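Local coordinates for homoprotocatechuate 2,3-dioxygenase (Brevibacterium fuscum, PDB 4Z6M) that uses a non-haem iron(II) centre and dioxygen to open the aromatic ring of homoprotocatechuate by extradiol cleavage, at the interface of chains A and B and the interface of chains A and C. Numbering follows the deposited sequence. Chains: chain A/B/C, Homoprotocatechuate 2,3-dioxygenase.

Contact 1: the interface of chains A and B. Residues chain A 227, 230-231, 234; chain B 140-143.
The phenol ring of B:Tyr142 lies against helix 222-234 of chain A, with A:Asp230 on one of its faces. The methylene CB of A:Asp230 sits 3.6 Å from the centroid of the B:Tyr142 ring, a CH-pi contact displaced toward the CB end of the tyrosine. Beyond it the carboxylate leans along the same face, stacked with its plane only 25° from that of the ring. A short acidic side chain suits this place, since its methylene can pack on the aromatic face while its flat carboxylate continues along it. OE1 of the A:Gln227 amide lies 3.7 Å from B:Tyr142 CD1, above the ring plane on the side of A:Asp230, with the amide and ring planes 60° apart. The other arm of that amide, NE2, donates a hydrogen bond of 3.1 Å to the backbone O of B:Tyr142, within the plane of the amide but tilted from that of the carbonyl. With CG anti to the backbone N (chi1 162°) and a bend at chi2, A:Gln227 carries its amide to the loop. A:Ala234, small enough for a close approach, sets CB 3.5 Å from the backbone O of B:Met140, while A:Lys231 runs its aliphatic stem past B:Asp143. Within chain B, the B:Arg141 guanidinium holds B:Asp143 side-on: NE donates to OD1, and NH2 forms a salt bridge to OD2 at 2.8 Å, which probably stiffens this loop. The site thus joins one side of helix 222-234 to the loop segment 140-143, which precedes strand 152-160 of chain B.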
# COMPACT_ATOMS: atom_id res chain seq x y z
N GLN A 227 2.74 -7.90 -6.42
CA GLN A 227 2.46 -7.84 -7.85
C GLN A 227 3.36 -8.77 -8.66
O GLN A 227 2.92 -9.32 -9.67
CB GLN A 227 2.56 -6.42 -8.38
CG GLN A 227 2.72 -6.28 -9.87
CD GLN A 227 1.56 -6.81 -10.72
OE1 GLN A 227 0.44 -7.05 -10.25
NE2 GLN A 227 1.81 -6.89 -12.01
N ASP A 230 1.78 -12.02 -8.44
CA ASP A 230 0.55 -12.03 -9.20
C ASP A 230 0.82 -12.14 -10.71
O ASP A 230 0.12 -12.88 -11.42
CB ASP A 230 -0.27 -10.79 -8.91
CG ASP A 230 -0.86 -10.76 -7.50
OD1 ASP A 230 -1.15 -11.83 -6.93
OD2 ASP A 230 -1.13 -9.63 -7.03
N LYS A 231 1.81 -11.39 -11.19
CA LYS A 231 2.18 -11.39 -12.59
C LYS A 231 2.70 -12.77 -13.02
O LYS A 231 2.35 -13.27 -14.10
CB LYS A 231 3.21 -10.30 -12.89
CG LYS A 231 3.57 -10.20 -14.35
CD LYS A 231 4.48 -9.02 -14.63
CE LYS A 231 4.73 -8.82 -16.10
NZ LYS A 231 5.64 -7.68 -16.35
N ALA A 234 -0.18 -14.96 -13.49
CA ALA A 234 -0.85 -14.70 -14.76
C ALA A 234 -0.09 -15.23 -15.96
O ALA A 234 -0.72 -15.63 -16.95
CB ALA A 234 -1.08 -13.20 -14.91
N MET B 140 -7.72 -11.16 -13.51
CA MET B 140 -6.48 -11.84 -13.07
C MET B 140 -5.36 -11.71 -14.08
O MET B 140 -4.36 -12.44 -14.01
CB MET B 140 -6.77 -13.31 -12.75
CG MET B 140 -7.83 -13.43 -11.67
SD MET B 140 -7.99 -15.06 -10.97
CE MET B 140 -6.48 -15.13 -9.99
N ARG B 141 -5.50 -10.79 -15.03
CA ARG B 141 -4.47 -10.58 -16.04
C ARG B 141 -3.41 -9.61 -15.53
O ARG B 141 -3.22 -8.50 -16.02
CB ARG B 141 -5.07 -10.11 -17.36
CG ARG B 141 -5.92 -11.17 -18.05
CD ARG B 141 -5.11 -12.35 -18.59
NE ARG B 141 -4.01 -11.89 -19.42
CZ ARG B 141 -4.10 -11.51 -20.69
NH1 ARG B 141 -5.24 -11.62 -21.36
NH2 ARG B 141 -3.02 -11.06 -21.31
N TYR B 142 -2.70 -10.08 -14.52
CA TYR B 142 -1.69 -9.27 -13.87
C TYR B 142 -0.49 -8.98 -14.76
O TYR B 142 0.31 -8.11 -14.46
CB TYR B 142 -1.26 -9.93 -12.56
CG TYR B 142 -2.36 -9.98 -11.55
CD1 TYR B 142 -2.73 -8.85 -10.84
CD2 TYR B 142 -3.02 -11.16 -11.26
CE1 TYR B 142 -3.73 -8.90 -9.88
CE2 TYR B 142 -4.01 -11.23 -10.32
CZ TYR B 142 -4.39 -10.09 -9.62
OH TYR B 142 -5.38 -10.14 -8.65
N ASP B 143 -0.37 -9.72 -15.87
CA ASP B 143 0.57 -9.38 -16.93
C ASP B 143 0.23 -8.07 -17.66
O ASP B 143 1.11 -7.48 -18.31
CB ASP B 143 0.70 -10.54 -17.94
CG ASP B 143 -0.63 -10.96 -18.57
OD1 ASP B 143 -1.65 -11.04 -17.87
OD2 ASP B 143 -0.62 -11.25 -19.80

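Contact 2: the interface of chains A and C. Residues chain A 226, 229-230, 244-245; chain C 254, 296, 298.
Helix 222-234 and the start of strand 244-247 of chain A together receive the indole of C:Trp296, which projects from a loop of chain C. CB of A:Cys229 rests over the face of the indole's five-membered ring, 3.3 Å from C:Trp296 CE2. A:Pro245 lies on the same side of the indole plane, displaced past the CZ3/CE3 rim, with its CD 3.3 Å from C:Trp296 CZ3 and the two side chains crossing at about a right angle. Following a cis peptide bond, this rigid proline offers a compact apolar patch. With CG anti to the carbonyl carbon (chi1 -50°), the indole is directed toward helix 222-234, where NE1 donates to OD1 of A:Asp230 at 2.9 Å; the acceptor lies in the ring plane, while the N-H reaches OD1 from above the carboxylate plane. The bond should fix the rotation of the broad indole. CG2 of A:Ile226 meets C:Trp296 CZ2, the two side chains crossing at a slant, and also C:Phe254 CE1, whose side chain points toward that of A:Ile226, each at 3.7 Å. Farther along, ND2 of C:Asn298 donates an almost straight bond (176° at H) to the backbone O of A:Gly244, 3.0 Å away. The amide's other end, OD1, hydrogen-bonds water 1 at 2.8 Å, which also pairs with A:Gly244 N, so one asparagine serves both backbone groups of a residue without a side chain. The patch and its two-fold twin probably help hold chains A and C together in the deposited four-chain assembly.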
# COMPACT_ATOMS: atom_id res chain seq x y z
N ILE A 226 4.15 -8.26 -3.98
CA ILE A 226 2.94 -9.02 -4.24
C ILE A 226 2.60 -9.04 -5.75
O ILE A 226 2.23 -10.09 -6.31
CB ILE A 226 1.74 -8.47 -3.44
CG1 ILE A 226 2.04 -8.51 -1.94
CG2 ILE A 226 0.48 -9.26 -3.75
CD1 ILE A 226 2.56 -9.83 -1.44
N CYS A 229 4.52 -11.63 -7.78
CA CYS A 229 3.87 -12.93 -7.63
C CYS A 229 2.63 -13.05 -8.50
O CYS A 229 2.45 -14.04 -9.23
CB CYS A 229 3.49 -13.16 -6.16
SG CYS A 229 4.85 -13.20 -5.01
N ASP A 230 1.78 -12.02 -8.44
CA ASP A 230 0.55 -12.03 -9.20
C ASP A 230 0.82 -12.14 -10.71
O ASP A 230 0.12 -12.88 -11.42
CB ASP A 230 -0.27 -10.79 -8.91
CG ASP A 230 -0.86 -10.76 -7.50
OD1 ASP A 230 -1.15 -11.83 -6.93
OD2 ASP A 230 -1.13 -9.63 -7.03
N GLY A 244 8.26 -17.72 -0.71
CA GLY A 244 7.68 -16.45 -0.31
C GLY A 244 6.34 -16.21 -0.98
O GLY A 244 5.72 -17.14 -1.53
N PRO A 245 5.84 -14.98 -0.90
CA PRO A 245 6.44 -13.85 -0.22
C PRO A 245 6.37 -13.99 1.31
O PRO A 245 5.57 -14.76 1.82
CB PRO A 245 5.61 -12.67 -0.71
CG PRO A 245 4.27 -13.26 -0.93
CD PRO A 245 4.51 -14.66 -1.42
N PHE C 254 -6.82 -11.41 -1.93
CA PHE C 254 -5.65 -11.59 -1.09
C PHE C 254 -6.16 -12.12 0.25
O PHE C 254 -7.23 -11.70 0.72
CB PHE C 254 -4.94 -10.25 -0.95
CG PHE C 254 -3.55 -10.33 -0.40
CD1 PHE C 254 -2.47 -10.57 -1.23
CD2 PHE C 254 -3.31 -10.19 0.96
CE1 PHE C 254 -1.20 -10.63 -0.71
CE2 PHE C 254 -2.01 -10.24 1.47
CZ PHE C 254 -0.98 -10.48 0.62
N TRP C 296 -0.10 -18.27 -6.55
CA TRP C 296 1.35 -18.28 -6.64
C TRP C 296 1.90 -19.69 -6.54
O TRP C 296 3.13 -19.90 -6.60
CB TRP C 296 1.94 -17.40 -5.55
CG TRP C 296 1.34 -16.03 -5.49
CD1 TRP C 296 0.79 -15.30 -6.51
CD2 TRP C 296 1.22 -15.22 -4.31
NE1 TRP C 296 0.37 -14.08 -6.04
CE2 TRP C 296 0.61 -14.00 -4.69
CE3 TRP C 296 1.58 -15.40 -2.98
CZ2 TRP C 296 0.35 -12.98 -3.79
CZ3 TRP C 296 1.31 -14.37 -2.08
CH2 TRP C 296 0.69 -13.19 -2.49
N ASN C 298 1.76 -21.70 -4.01
CA ASN C 298 2.15 -22.19 -2.69
C ASN C 298 1.25 -23.34 -2.25
O ASN C 298 0.06 -23.38 -2.59
CB ASN C 298 2.19 -21.06 -1.65
CG ASN C 298 3.45 -20.23 -1.74
OD1 ASN C 298 4.53 -20.75 -2.02
ND2 ASN C 298 3.33 -18.93 -1.50
O HOH W 1 6.80 -20.20 -0.51

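About 10 Å separates the C-alpha centres of contact 1 and contact 2, and both are built on helix 222-234 of chain A, so one helix meets two neighbouring subunits. A:Asp230 belongs to both and touches chain B and chain C at once. Its conformation is probably constrained from two sides, and movement at one interface could be felt at the other. Since each interface is two-fold symmetric and every copy repeats these contacts, the helix would act as a junction tying together the four chains of the deposited assembly.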